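Local coordinates for protein putative oxidoreductase (Salmonella enterica subsp. enterica serovar Typhimurium, PDB 3NX4) that binds NADP and probably reduces acryloyl-CoA with NADPH, as a member of the medium-chain dehydrogenase/reductase superfamily, at residues Met1-Ile5 against Leu98-Ala102; Ser38-Lys42 against Ala309-Asn313; Val110-Leu116 against Trp279-Val283; Val237-Gly241 against Leu262-Asp266. All blocks are in the same frame, centred on the assembly; numbering follows the deposited sequence.

Interaction 1: Met1-Ile5 against Leu98-Ala102; sequences MQALI and LAERA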
loop_
_atom_site.group_PDB
_atom_site.type_symbol
_atom_site.label_atom_id
_atom_site.label_comp_id
_atom_site.label_asym_id
_atom_site.label_seq_id
_atom_site.Cartn_x
_atom_site.Cartn_y
_atom_site.Cartn_z
HETATM N N MSE A 1 -4.295 -33.613 31.632
HETATM C CA MSE A 1 -3.720 -32.309 31.283
HETATM C C MSE A 1 -4.640 -31.136 31.638
HETATM O O MSE A 1 -5.853 -31.297 31.762
HETATM C CB MSE A 1 -3.352 -32.255 29.797
HETATM C CG MSE A 1 -4.505 -32.590 28.853
HETATM SE SE MSE A 1 -4.180 -32.077 26.992
HETATM C CE MSE A 1 -4.007 -30.141 27.225
ATOM N N GLN A 2 -4.044 -29.979 31.917
ATOM C CA GLN A 2 -4.785 -28.743 32.119
ATOM C C GLN A 2 -4.903 -27.834 30.980
ATOM O O GLN A 2 -3.847 -27.612 30.400
ATOM C CB GLN A 2 -4.104 -28.022 33.281
ATOM C CG GLN A 2 -5.004 -27.077 34.046
ATOM C CD GLN A 2 -4.263 -26.300 35.125
ATOM O OE1 GLN A 2 -4.876 -25.633 35.959
ATOM N NE2 GLN A 2 -2.936 -26.378 35.108
ATOM N N ALA A 3 -6.040 -27.251 30.642
ATOM C CA ALA A 3 -6.104 -26.268 29.581
ATOM C C ALA A 3 -7.154 -25.193 29.835
ATOM O O ALA A 3 -8.128 -25.426 30.537
ATOM C CB ALA A 3 -6.377 -26.953 28.268
ATOM N N LEU A 4 -6.966 -24.022 29.240
ATOM C CA LEU A 4 -7.959 -22.972 29.340
ATOM C C LEU A 4 -9.003 -23.285 28.288
ATOM O O LEU A 4 -8.680 -23.455 27.123
ATOM C CB LEU A 4 -7.336 -21.599 29.107
ATOM C CG LEU A 4 -8.245 -20.424 28.754
ATOM C CD1 LEU A 4 -9.384 -20.283 29.721
ATOM C CD2 LEU A 4 -7.456 -19.135 28.673
ATOM N N ILE A 5 -10.256 -23.361 28.702
ATOM C CA ILE A 5 -11.331 -23.750 27.809
ATOM C C ILE A 5 -12.381 -22.682 27.615
ATOM O O ILE A 5 -12.820 -22.067 28.567
ATOM C CB ILE A 5 -12.038 -25.012 28.319
ATOM C CG1 ILE A 5 -11.083 -26.201 28.279
ATOM C CG2 ILE A 5 -13.271 -25.287 27.497
ATOM C CD1 ILE A 5 -10.872 -26.761 26.911
ATOM N N LEU A 98 -2.809 -22.325 24.825
ATOM C CA LEU A 98 -3.069 -22.069 26.239
ATOM C C LEU A 98 -3.502 -23.358 26.927
ATOM O O LEU A 98 -4.616 -23.476 27.440
ATOM C CB LEU A 98 -4.068 -20.913 26.426
ATOM C CG LEU A 98 -3.455 -19.557 26.040
ATOM C CD1 LEU A 98 -4.503 -18.487 25.738
ATOM C CD2 LEU A 98 -2.479 -19.075 27.111
ATOM N N ALA A 99 -2.589 -24.324 26.917
ATOM C CA ALA A 99 -2.832 -25.652 27.470
ATOM C C ALA A 99 -1.501 -26.353 27.701
ATOM O O ALA A 99 -0.463 -25.929 27.187
ATOM C CB ALA A 99 -3.704 -26.470 26.530
ATOM N N GLU A 100 -1.532 -27.441 28.460
ATOM C CA GLU A 100 -0.304 -28.151 28.784
ATOM C C GLU A 100 0.242 -28.949 27.611
ATOM O O GLU A 100 1.438 -29.221 27.552
ATOM C CB GLU A 100 -0.500 -29.037 30.016
ATOM C CG GLU A 100 -0.704 -28.219 31.286
ATOM C CD GLU A 100 -0.764 -29.080 32.533
ATOM O OE1 GLU A 100 -1.112 -30.272 32.410
ATOM O OE2 GLU A 100 -0.458 -28.563 33.629
ATOM N N ARG A 101 -0.633 -29.302 26.676
ATOM C CA ARG A 101 -0.231 -30.040 25.477
ATOM C C ARG A 101 -0.958 -29.513 24.254
ATOM O O ARG A 101 -2.081 -29.023 24.354
ATOM C CB ARG A 101 -0.550 -31.535 25.617
ATOM C CG ARG A 101 -0.337 -32.100 27.002
ATOM C CD ARG A 101 0.924 -32.927 27.073
ATOM N NE ARG A 101 0.995 -33.691 28.316
ATOM C CZ ARG A 101 1.694 -33.323 29.386
ATOM N NH1 ARG A 101 2.392 -32.192 29.375
ATOM N NH2 ARG A 101 1.697 -34.091 30.469
ATOM N N ALA A 102 -0.323 -29.647 23.093
ATOM C CA ALA A 102 -0.944 -29.278 21.828
ATOM C C ALA A 102 -0.594 -30.341 20.806
ATOM O O ALA A 102 0.445 -30.996 20.916
ATOM C CB ALA A 102 -0.465 -27.896 21.354
#
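Glu100 reaches across to the start of the chain, and each of its side-chain atoms finds Gln2. Glu100 CB lies 3.7 Å from Gln2 O, CG comes closer to the same oxygen, and CD passes alongside Gln2 CB. At the tip, Glu100 OE1 accepts a nearly straight hydrogen bond from Gln2 N at 3.0 Å; the N-H comes down on it from above the carboxylate, 70° out of its plane. Glu100 OE2 stays 3.6 Å from Gln2 NE2, too long for a hydrogen bond, and the amide plane stands 85° to the carboxylate. A backbone bond closes the ring, Glu100 N donating to Gln2 O, while Leu4 N bonds Leu98 O at 3.0 Å. Ala3 and Ala99 form the single bridge between the N-terminal strand 2-8, which hairpins with 13-19, and the lead-in to strand 101-104 of the GroES-like domain. There the backbones come so close that the methyls Ala3 CB and Ala99 CB are pressed to 3.2 Å. Met1, a selenomethionine, is bent at chi3 (-62°) and slides past Arg101 in the opposite direction. Met1 SE rests on Arg101 CG at 3.8 Å. Met1 CE touches Ala99 CB at 3.7 Å.

Interaction 2: Ser38-Lys42 against Ala309-Asn313; sequences SLNYK and AIINN. With NAP (NADP nicotinamide-adenine-dinucleotide phosphate), chain C.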
loop_
_atom_site.group_PDB
_atom_site.type_symbol
_atom_site.label_atom_id
_atom_site.label_comp_id
_atom_site.label_asym_id
_atom_site.label_seq_id
_atom_site.Cartn_x
_atom_site.Cartn_y
_atom_site.Cartn_z
ATOM N N SER A 38 1.422 -17.105 25.244
ATOM C CA SER A 38 1.289 -15.671 25.461
ATOM C C SER A 38 -0.139 -15.219 25.202
ATOM O O SER A 38 -0.968 -15.998 24.744
ATOM C CB SER A 38 2.276 -14.885 24.580
ATOM O OG SER A 38 1.753 -14.623 23.289
ATOM N N LEU A 39 -0.436 -13.970 25.536
ATOM C CA LEU A 39 -1.729 -13.401 25.207
ATOM C C LEU A 39 -1.537 -12.262 24.225
ATOM O O LEU A 39 -0.880 -11.269 24.540
ATOM C CB LEU A 39 -2.428 -12.862 26.451
ATOM C CG LEU A 39 -2.794 -13.891 27.514
ATOM C CD1 LEU A 39 -3.534 -13.211 28.678
ATOM C CD2 LEU A 39 -3.635 -14.997 26.899
ATOM N N ASN A 40 -2.120 -12.414 23.041
ATOM C CA ASN A 40 -2.151 -11.353 22.047
ATOM C C ASN A 40 -3.520 -10.700 22.044
ATOM O O ASN A 40 -4.462 -11.212 22.640
ATOM C CB ASN A 40 -1.870 -11.929 20.654
ATOM C CG ASN A 40 -0.500 -12.555 20.555
ATOM O OD1 ASN A 40 0.477 -11.870 20.243
ATOM N ND2 ASN A 40 -0.413 -13.867 20.825
ATOM N N TYR A 41 -3.631 -9.570 21.359
ATOM C CA TYR A 41 -4.916 -8.905 21.221
ATOM C C TYR A 41 -5.958 -9.893 20.699
ATOM O O TYR A 41 -7.087 -9.939 21.189
ATOM C CB TYR A 41 -4.797 -7.692 20.287
ATOM C CG TYR A 41 -6.023 -6.811 20.270
ATOM C CD1 TYR A 41 -6.953 -6.898 19.237
ATOM C CD2 TYR A 41 -6.264 -5.904 21.297
ATOM C CE1 TYR A 41 -8.078 -6.099 19.222
ATOM C CE2 TYR A 41 -7.391 -5.098 21.289
ATOM C CZ TYR A 41 -8.296 -5.202 20.253
ATOM O OH TYR A 41 -9.418 -4.405 20.245
ATOM N N LYS A 42 -5.577 -10.698 19.710
ATOM C CA LYS A 42 -6.528 -11.645 19.141
ATOM C C LYS A 42 -6.966 -12.690 20.176
ATOM O O LYS A 42 -8.135 -13.064 20.221
ATOM C CB LYS A 42 -5.974 -12.314 17.874
ATOM C CG LYS A 42 -7.076 -12.899 16.993
ATOM C CD LYS A 42 -6.563 -13.927 15.997
ATOM C CE LYS A 42 -5.622 -13.317 14.993
ATOM N NZ LYS A 42 -5.295 -14.286 13.903
ATOM N N ALA A 309 -8.064 -7.018 30.826
ATOM C CA ALA A 309 -7.176 -5.861 30.889
ATOM C C ALA A 309 -6.714 -5.442 29.490
ATOM O O ALA A 309 -6.704 -4.261 29.154
ATOM C CB ALA A 309 -5.990 -6.157 31.787
ATOM N N ILE A 310 -6.336 -6.411 28.663
ATOM C CA ILE A 310 -5.897 -6.102 27.307
ATOM C C ILE A 310 -6.980 -5.373 26.529
ATOM O O ILE A 310 -6.721 -4.349 25.894
ATOM C CB ILE A 310 -5.499 -7.389 26.547
ATOM C CG1 ILE A 310 -4.236 -7.991 27.161
ATOM C CG2 ILE A 310 -5.309 -7.112 25.061
ATOM C CD1 ILE A 310 -3.968 -9.404 26.709
ATOM N N ILE A 311 -8.195 -5.906 26.565
ATOM C CA ILE A 311 -9.293 -5.310 25.814
ATOM C C ILE A 311 -9.624 -3.912 26.348
ATOM O O ILE A 311 -10.052 -3.034 25.602
ATOM C CB ILE A 311 -10.551 -6.207 25.838
ATOM C CG1 ILE A 311 -10.259 -7.547 25.155
ATOM C CG2 ILE A 311 -11.713 -5.521 25.135
ATOM C CD1 ILE A 311 -9.798 -7.407 23.717
ATOM N N ASN A 312 -9.400 -3.712 27.640
ATOM C CA ASN A 312 -9.660 -2.418 28.279
ATOM C C ASN A 312 -8.482 -1.459 28.176
ATOM O O ASN A 312 -8.506 -0.370 28.742
ATOM C CB ASN A 312 -10.032 -2.613 29.748
ATOM C CG ASN A 312 -11.381 -3.277 29.926
ATOM O OD1 ASN A 312 -12.295 -3.066 29.128
ATOM N ND2 ASN A 312 -11.514 -4.087 30.976
ATOM N N ASN A 313 -7.446 -1.872 27.457
ATOM C CA ASN A 313 -6.260 -1.049 27.306
ATOM C C ASN A 313 -5.679 -0.670 28.662
ATOM O O ASN A 313 -5.373 0.498 28.912
ATOM C CB ASN A 313 -6.583 0.205 26.486
ATOM C CG ASN A 313 -5.340 0.954 26.059
ATOM O OD1 ASN A 313 -4.259 0.379 25.968
ATOM N ND2 ASN A 313 -5.483 2.243 25.812
HETATM P PA NAP C . -2.183 -4.418 22.187
HETATM O O1A NAP C . -1.057 -4.911 22.998
HETATM O O2A NAP C . -3.507 -4.351 22.825
HETATM O O5B NAP C . -1.806 -3.016 21.521
HETATM C C5B NAP C . -2.826 -2.230 20.971
HETATM C C4B NAP C . -2.474 -0.797 21.344
HETATM O O4B NAP C . -3.327 0.070 20.650
HETATM C C3B NAP C . -2.678 -0.514 22.834
HETATM O O3B NAP C . -1.478 -0.723 23.553
HETATM C C2B NAP C . -3.062 0.953 22.848
HETATM O O2B NAP C . -1.867 1.696 22.892
HETATM C C1B NAP C . -3.684 1.169 21.478
HETATM N N9A NAP C . -5.152 1.210 21.541
HETATM C C8A NAP C . -5.985 0.346 22.210
HETATM N N7A NAP C . -7.263 0.734 21.976
HETATM C C5A NAP C . -7.252 1.810 21.163
HETATM C C6A NAP C . -8.263 2.595 20.623
HETATM N N6A NAP C . -9.540 2.339 20.877
HETATM N N1A NAP C . -7.929 3.649 19.809
HETATM C C2A NAP C . -6.607 3.929 19.537
HETATM N N3A NAP C . -5.604 3.153 20.081
HETATM C C4A NAP C . -5.928 2.115 20.882
HETATM O O3 NAP C . -2.354 -5.361 20.885
HETATM P PN NAP C . -1.243 -6.155 20.046
HETATM O O1N NAP C . -1.207 -7.577 20.457
HETATM O O2N NAP C . -0.003 -5.349 20.112
HETATM O O5D NAP C . -1.915 -6.031 18.587
HETATM C C5D NAP C . -2.068 -4.750 18.024
HETATM C C4D NAP C . -3.035 -4.821 16.852
HETATM O O4D NAP C . -2.446 -5.606 15.844
HETATM C C3D NAP C . -4.333 -5.514 17.233
HETATM O O3D NAP C . -5.400 -4.901 16.543
HETATM C C2D NAP C . -4.154 -6.930 16.735
HETATM O O2D NAP C . -5.384 -7.512 16.378
HETATM C C1D NAP C . -3.294 -6.685 15.512
HETATM N N1N NAP C . -2.471 -7.834 15.114
HETATM C C2N NAP C . -2.682 -8.371 13.877
HETATM C C3N NAP C . -1.925 -9.446 13.419
HETATM C C7N NAP C . -1.838 -9.634 11.930
HETATM O O7N NAP C . -1.710 -10.923 11.389
HETATM N N7N NAP C . -1.887 -8.557 11.154
HETATM C C4N NAP C . -0.934 -9.974 14.248
HETATM C C5N NAP C . -0.723 -9.411 15.514
HETATM C C6N NAP C . -1.495 -8.329 15.932
HETATM P P2B NAP C . -1.794 3.101 23.698
HETATM O O1X NAP C . -0.337 3.443 23.846
HETATM O O2X NAP C . -2.495 4.177 22.903
HETATM O O3X NAP C . -2.450 2.904 25.038
#
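The diphosphate stretch of the NADP pocket is where these segments meet: Tyr41 opens helix 41-48 against the cofactor, and Ile310 and Ile311 end helix 303-311 beside it. Tyr41, its chi1 near trans at -170°, lays its ring between the isoleucines and the nucleotide. Ile310 CG2 approaches Tyr41 CD2 at 4.1 Å and Ile311 CD1 approaches Tyr41 CE2 at the same distance, both obliquely to the ring, the Ile311 side chain crossing that of Tyr41 at about a right angle. Beyond the ring, Ile310 CD1 packs on Leu39 CB at 3.8 Å. Toward the cofactor, Tyr41 CD1 lies 3.3 Å from ribose oxygen O2D of NADP, and Tyr41 CB sits by the bridging O3. Tyr41 N donates a rather long hydrogen bond, 3.3 Å, to phosphate oxygen O1N of NADP. Helix 303-311 closes with a Schellman motif at Asn313, whose positive phi turns the chain and whose ND2 donates to O3X of the 2'-phosphate of NADP at 3.2 Å; Arg180 also bonds the cofactor. An apolar wedge thus backs a ring that lines the cofactor, and the bond to the 2'-phosphate is consistent with a preference for NADP over NAD.

Interaction 3: Val110-Leu116 against Trp279-Val283; sequences VALPAGL and WARLV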
loop_
_atom_site.group_PDB
_atom_site.type_symbol
_atom_site.label_atom_id
_atom_site.label_comp_id
_atom_site.label_asym_id
_atom_site.label_seq_id
_atom_site.Cartn_x
_atom_site.Cartn_y
_atom_site.Cartn_z
ATOM N N VAL A 110 7.837 -24.229 14.014
ATOM C CA VAL A 110 9.141 -23.682 13.701
ATOM C C VAL A 110 10.139 -24.254 14.702
ATOM O O VAL A 110 9.907 -24.180 15.909
ATOM C CB VAL A 110 9.119 -22.148 13.828
ATOM C CG1 VAL A 110 10.501 -21.571 13.635
ATOM C CG2 VAL A 110 8.136 -21.558 12.831
ATOM N N ALA A 111 11.235 -24.837 14.224
ATOM C CA ALA A 111 12.277 -25.302 15.147
ATOM C C ALA A 111 12.776 -24.106 15.962
ATOM O O ALA A 111 12.998 -23.028 15.412
ATOM C CB ALA A 111 13.420 -25.952 14.391
ATOM N N LEU A 112 12.925 -24.275 17.272
ATOM C CA LEU A 112 13.319 -23.150 18.124
ATOM C C LEU A 112 14.655 -22.585 17.652
ATOM O O LEU A 112 15.664 -23.296 17.658
ATOM C CB LEU A 112 13.426 -23.590 19.586
ATOM C CG LEU A 112 13.777 -22.448 20.548
ATOM C CD1 LEU A 112 12.634 -21.454 20.625
ATOM C CD2 LEU A 112 14.106 -22.993 21.940
ATOM N N PRO A 113 14.669 -21.310 17.230
ATOM C CA PRO A 113 15.889 -20.783 16.607
ATOM C C PRO A 113 17.064 -20.839 17.571
ATOM O O PRO A 113 16.876 -20.642 18.763
ATOM C CB PRO A 113 15.523 -19.323 16.290
ATOM C CG PRO A 113 14.037 -19.307 16.218
ATOM C CD PRO A 113 13.566 -20.330 17.213
ATOM N N ALA A 114 18.256 -21.119 17.061
ATOM C CA ALA A 114 19.454 -21.048 17.883
ATOM C C ALA A 114 19.595 -19.631 18.428
ATOM O O ALA A 114 19.334 -18.660 17.722
ATOM C CB ALA A 114 20.673 -21.421 17.073
ATOM N N GLY A 115 20.007 -19.522 19.684
ATOM C CA GLY A 115 20.142 -18.237 20.335
ATOM C C GLY A 115 18.864 -17.738 20.985
ATOM O O GLY A 115 18.881 -16.731 21.687
ATOM N N LEU A 116 17.750 -18.425 20.762
ATOM C CA LEU A 116 16.483 -17.975 21.333
ATOM C C LEU A 116 15.948 -18.977 22.350
ATOM O O LEU A 116 15.745 -20.145 22.016
ATOM C CB LEU A 116 15.449 -17.763 20.222
ATOM C CG LEU A 116 14.144 -17.065 20.606
ATOM C CD1 LEU A 116 14.424 -15.640 21.091
ATOM C CD2 LEU A 116 13.168 -17.046 19.424
ATOM N N TRP A 279 12.108 -14.859 12.278
ATOM C CA TRP A 279 12.618 -15.380 13.551
ATOM C C TRP A 279 14.126 -15.174 13.669
ATOM O O TRP A 279 14.620 -14.712 14.687
ATOM C CB TRP A 279 12.227 -16.857 13.763
ATOM C CG TRP A 279 10.797 -16.991 14.173
ATOM C CD1 TRP A 279 9.766 -17.469 13.412
ATOM C CD2 TRP A 279 10.218 -16.578 15.424
ATOM N NE1 TRP A 279 8.589 -17.404 14.121
ATOM C CE2 TRP A 279 8.836 -16.854 15.355
ATOM C CE3 TRP A 279 10.738 -16.019 16.601
ATOM C CZ2 TRP A 279 7.967 -16.595 16.414
ATOM C CZ3 TRP A 279 9.865 -15.756 17.665
ATOM C CH2 TRP A 279 8.497 -16.043 17.559
ATOM N N ALA A 280 14.855 -15.496 12.609
ATOM C CA ALA A 280 16.290 -15.253 12.599
ATOM C C ALA A 280 16.616 -13.769 12.854
ATOM O O ALA A 280 17.554 -13.459 13.582
ATOM C CB ALA A 280 16.892 -15.721 11.281
ATOM N N ARG A 281 15.845 -12.859 12.261
ATOM C CA ARG A 281 16.091 -11.417 12.447
ATOM C C ARG A 281 15.793 -10.976 13.884
ATOM O O ARG A 281 16.525 -10.172 14.464
ATOM C CB ARG A 281 15.266 -10.569 11.461
ATOM C CG ARG A 281 15.787 -10.571 9.996
ATOM C CD ARG A 281 17.026 -9.701 9.814
ATOM N NE ARG A 281 16.848 -8.331 10.318
ATOM C CZ ARG A 281 16.345 -7.321 9.608
ATOM N NH1 ARG A 281 15.972 -7.518 8.352
ATOM N NH2 ARG A 281 16.224 -6.107 10.152
ATOM N N LEU A 282 14.710 -11.497 14.448
ATOM C CA LEU A 282 14.366 -11.215 15.837
ATOM C C LEU A 282 15.501 -11.598 16.791
ATOM O O LEU A 282 15.881 -10.822 17.664
ATOM C CB LEU A 282 13.073 -11.941 16.225
ATOM C CG LEU A 282 11.791 -11.283 15.691
ATOM C CD1 LEU A 282 10.662 -12.294 15.703
ATOM C CD2 LEU A 282 11.426 -10.033 16.514
ATOM N N VAL A 283 16.048 -12.793 16.622
ATOM C CA VAL A 283 17.131 -13.220 17.492
ATOM C C VAL A 283 18.278 -12.219 17.395
ATOM O O VAL A 283 18.922 -11.889 18.388
ATOM C CB VAL A 283 17.611 -14.638 17.142
ATOM C CG1 VAL A 283 18.858 -14.984 17.940
ATOM C CG2 VAL A 283 16.496 -15.638 17.416
#
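Trp279 presents its indole obliquely to three apolar side chains of segment 110-116, each crossing it at a slant. Leu116 CD2 meets the six-membered part, 3.9 Å from Trp279 CE3, whereas Val110 CG1 approaches the pyrrole part at Trp279 CD1. Between them Pro113 CG bears on Trp279 CB at 3.9 Å. One face of the indole is covered within its own helix by Leu282 CD1, displaced toward the rim, and Phe129 stacks with the ring from helix 118-140. The contact thus fastens helix 272-285 of the nucleotide-binding part to the loop that leaves strand 110-111 of the GroES-like domain, by way of a type II beta turn from Pro113 to Leu116. One turn on from Trp279, Val283 forks over that turn. Its CG1, anti to the backbone N (chi1 172°), reaches Ala114 O at 3.7 Å, and its CG2 lies 3.7 Å from Leu116 CB and 4.0 Å from Pro113 CB. Gly115, with phi 87°, passes Val283 CG1 with its carbonyl carbon, where a side chain would be jammed.

Interaction 4: Val237-Gly241 against Leu262-Asp266; sequences VAACG and LQGVD. With NAP (NADP nicotinamide-adenine-dinucleotide phosphate), chain C.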
loop_
_atom_site.group_PDB
_atom_site.type_symbol
_atom_site.label_atom_id
_atom_site.label_comp_id
_atom_site.label_asym_id
_atom_site.label_seq_id
_atom_site.Cartn_x
_atom_site.Cartn_y
_atom_site.Cartn_z
ATOM N N VAL A 237 3.739 2.836 4.863
ATOM C CA VAL A 237 3.093 2.434 6.097
ATOM C C VAL A 237 2.900 0.923 6.107
ATOM O O VAL A 237 2.275 0.375 5.201
ATOM C CB VAL A 237 1.694 3.061 6.236
ATOM C CG1 VAL A 237 1.059 2.604 7.567
ATOM C CG2 VAL A 237 1.771 4.574 6.158
ATOM N N ALA A 238 3.435 0.251 7.127
ATOM C CA ALA A 238 3.137 -1.158 7.360
ATOM C C ALA A 238 1.970 -1.234 8.350
ATOM O O ALA A 238 2.077 -0.786 9.482
ATOM C CB ALA A 238 4.379 -1.901 7.905
ATOM N N ALA A 239 0.842 -1.771 7.904
ATOM C CA ALA A 239 -0.364 -1.799 8.720
ATOM C C ALA A 239 -0.687 -3.228 9.126
ATOM O O ALA A 239 -0.762 -4.119 8.268
ATOM C CB ALA A 239 -1.536 -1.198 7.938
ATOM N N CYS A 240 -0.903 -3.452 10.419
ATOM C CA CYS A 240 -1.181 -4.804 10.891
ATOM C C CYS A 240 -2.350 -4.888 11.872
ATOM O O CYS A 240 -2.727 -5.986 12.288
ATOM C CB CYS A 240 0.072 -5.398 11.544
ATOM S SG CYS A 240 0.466 -4.588 13.141
ATOM N N GLY A 241 -2.935 -3.751 12.237
ATOM C CA GLY A 241 -3.892 -3.755 13.331
ATOM C C GLY A 241 -5.233 -3.066 13.136
ATOM O O GLY A 241 -5.529 -2.487 12.078
ATOM N N LEU A 262 0.978 1.532 1.104
ATOM C CA LEU A 262 0.365 0.933 2.293
ATOM C C LEU A 262 0.501 -0.579 2.163
ATOM O O LEU A 262 -0.177 -1.204 1.346
ATOM C CB LEU A 262 -1.105 1.349 2.427
ATOM C CG LEU A 262 -1.952 0.674 3.508
ATOM C CD1 LEU A 262 -1.358 0.914 4.911
ATOM C CD2 LEU A 262 -3.383 1.171 3.433
ATOM N N GLN A 263 1.417 -1.155 2.937
ATOM C CA GLN A 263 1.642 -2.592 2.920
ATOM C C GLN A 263 0.912 -3.269 4.078
ATOM O O GLN A 263 1.230 -3.040 5.251
ATOM C CB GLN A 263 3.129 -2.904 3.031
ATOM C CG GLN A 263 3.411 -4.416 3.110
ATOM C CD GLN A 263 3.031 -5.143 1.816
ATOM O OE1 GLN A 263 3.583 -4.864 0.754
ATOM N NE2 GLN A 263 2.071 -6.057 1.905
ATOM N N GLY A 264 -0.074 -4.091 3.754
ATOM C CA GLY A 264 -0.743 -4.873 4.778
ATOM C C GLY A 264 0.186 -5.984 5.240
ATOM O O GLY A 264 0.951 -6.543 4.447
ATOM N N VAL A 265 0.119 -6.310 6.523
ATOM C CA VAL A 265 0.950 -7.370 7.081
ATOM C C VAL A 265 0.077 -8.380 7.805
ATOM O O VAL A 265 -0.604 -8.029 8.769
ATOM C CB VAL A 265 1.966 -6.798 8.083
ATOM C CG1 VAL A 265 2.676 -7.916 8.836
ATOM C CG2 VAL A 265 2.962 -5.903 7.370
ATOM N N ASP A 266 0.080 -9.620 7.323
ATOM C CA ASP A 266 -0.611 -10.725 7.992
ATOM C C ASP A 266 0.420 -11.668 8.598
ATOM O O ASP A 266 1.365 -12.065 7.923
ATOM C CB ASP A 266 -1.456 -11.523 6.989
ATOM C CG ASP A 266 -1.874 -12.888 7.540
ATOM O OD1 ASP A 266 -2.599 -12.911 8.550
ATOM O OD2 ASP A 266 -1.483 -13.935 6.971
HETATM P PA NAP C . -2.183 -4.418 22.187
HETATM O O1A NAP C . -1.057 -4.911 22.998
HETATM O O2A NAP C . -3.507 -4.351 22.825
HETATM O O5B NAP C . -1.806 -3.016 21.521
HETATM C C5B NAP C . -2.826 -2.230 20.971
HETATM C C4B NAP C . -2.474 -0.797 21.344
HETATM O O4B NAP C . -3.327 0.070 20.650
HETATM C C3B NAP C . -2.678 -0.514 22.834
HETATM O O3B NAP C . -1.478 -0.723 23.553
HETATM C C2B NAP C . -3.062 0.953 22.848
HETATM O O2B NAP C . -1.867 1.696 22.892
HETATM C C1B NAP C . -3.684 1.169 21.478
HETATM N N9A NAP C . -5.152 1.210 21.541
HETATM C C8A NAP C . -5.985 0.346 22.210
HETATM N N7A NAP C . -7.263 0.734 21.976
HETATM C C5A NAP C . -7.252 1.810 21.163
HETATM C C6A NAP C . -8.263 2.595 20.623
HETATM N N6A NAP C . -9.540 2.339 20.877
HETATM N N1A NAP C . -7.929 3.649 19.809
HETATM C C2A NAP C . -6.607 3.929 19.537
HETATM N N3A NAP C . -5.604 3.153 20.081
HETATM C C4A NAP C . -5.928 2.115 20.882
HETATM O O3 NAP C . -2.354 -5.361 20.885
HETATM P PN NAP C . -1.243 -6.155 20.046
HETATM O O1N NAP C . -1.207 -7.577 20.457
HETATM O O2N NAP C . -0.003 -5.349 20.112
HETATM O O5D NAP C . -1.915 -6.031 18.587
HETATM C C5D NAP C . -2.068 -4.750 18.024
HETATM C C4D NAP C . -3.035 -4.821 16.852
HETATM O O4D NAP C . -2.446 -5.606 15.844
HETATM C C3D NAP C . -4.333 -5.514 17.233
HETATM O O3D NAP C . -5.400 -4.901 16.543
HETATM C C2D NAP C . -4.154 -6.930 16.735
HETATM O O2D NAP C . -5.384 -7.512 16.378
HETATM C C1D NAP C . -3.294 -6.685 15.512
HETATM N N1N NAP C . -2.471 -7.834 15.114
HETATM C C2N NAP C . -2.682 -8.371 13.877
HETATM C C3N NAP C . -1.925 -9.446 13.419
HETATM C C7N NAP C . -1.838 -9.634 11.930
HETATM O O7N NAP C . -1.710 -10.923 11.389
HETATM N N7N NAP C . -1.887 -8.557 11.154
HETATM C C4N NAP C . -0.934 -9.974 14.248
HETATM C C5N NAP C . -0.723 -9.411 15.514
HETATM C C6N NAP C . -1.495 -8.329 15.932
HETATM P P2B NAP C . -1.794 3.101 23.698
HETATM O O1X NAP C . -0.337 3.443 23.846
HETATM O O2X NAP C . -2.495 4.177 22.903
HETATM O O3X NAP C . -2.450 2.904 25.038
#
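Val265 O, just past the end of one strand, takes a hydrogen bond at 2.8 Å from the amide nitrogen N7N of the nicotinamide, which reaches into the mouth between two parallel strands; Cys240 O, on the other strand, also lies within bonding distance of N7N, though its position is less certain. The strands are 235-239 and 261-264, the last two of the six-stranded parallel sheet of the Rossmann fold, and their carboxyl ends form this part of the cofactor site. Their axes pass 4.8 Å apart at 26°. Gln263 stitches them: its N donates to Val237 O at 2.9 Å and its O accepts from Ala239 N, after which Val265 N bonds Ala239 O at 2.9 Å. On one side of the sheet Leu262 CD1 is lodged against Ala239 CB at 3.7 Å and Val237 CB; on the other Ala238 CB faces Val265 CG2. Strand 261-264 continues the sheet into the second subunit through an antiparallel ladder, and there Gln263 OE1 bonds Arg261 of the second subunit. The bend at chi2 (66°) turns the same amide onto the next residue of its own strand, where Gln263 NE2 donates almost straight to a lone pair of Gly264 O at 2.8 Å, in the carbonyl plane.

Two domains and the cleft between them are sampled here. Interactions 1 and 2 have centres 19 Å apart and touch through Leu98 and Leu39, on neighbouring strands 101-104 and 30-39 of the GroES-like sheet. Interaction 3 reaches that sheet through strand 110-111 and ties it to helix 272-285, which follows strand 261-264 of interaction 4. Interactions 2 and 4, 20 Å between centres, both touch NADP, one by its phosphates and the other by its nicotinamide, whereas 1 and 3 join parts of the framework away from it. Along the chain, interaction 2 spans both 3 and 4, its segments alternating with those of interaction 1. Strand 261-264 of interaction 4 lies at the dimer interface, where the sheet runs on into the second subunit.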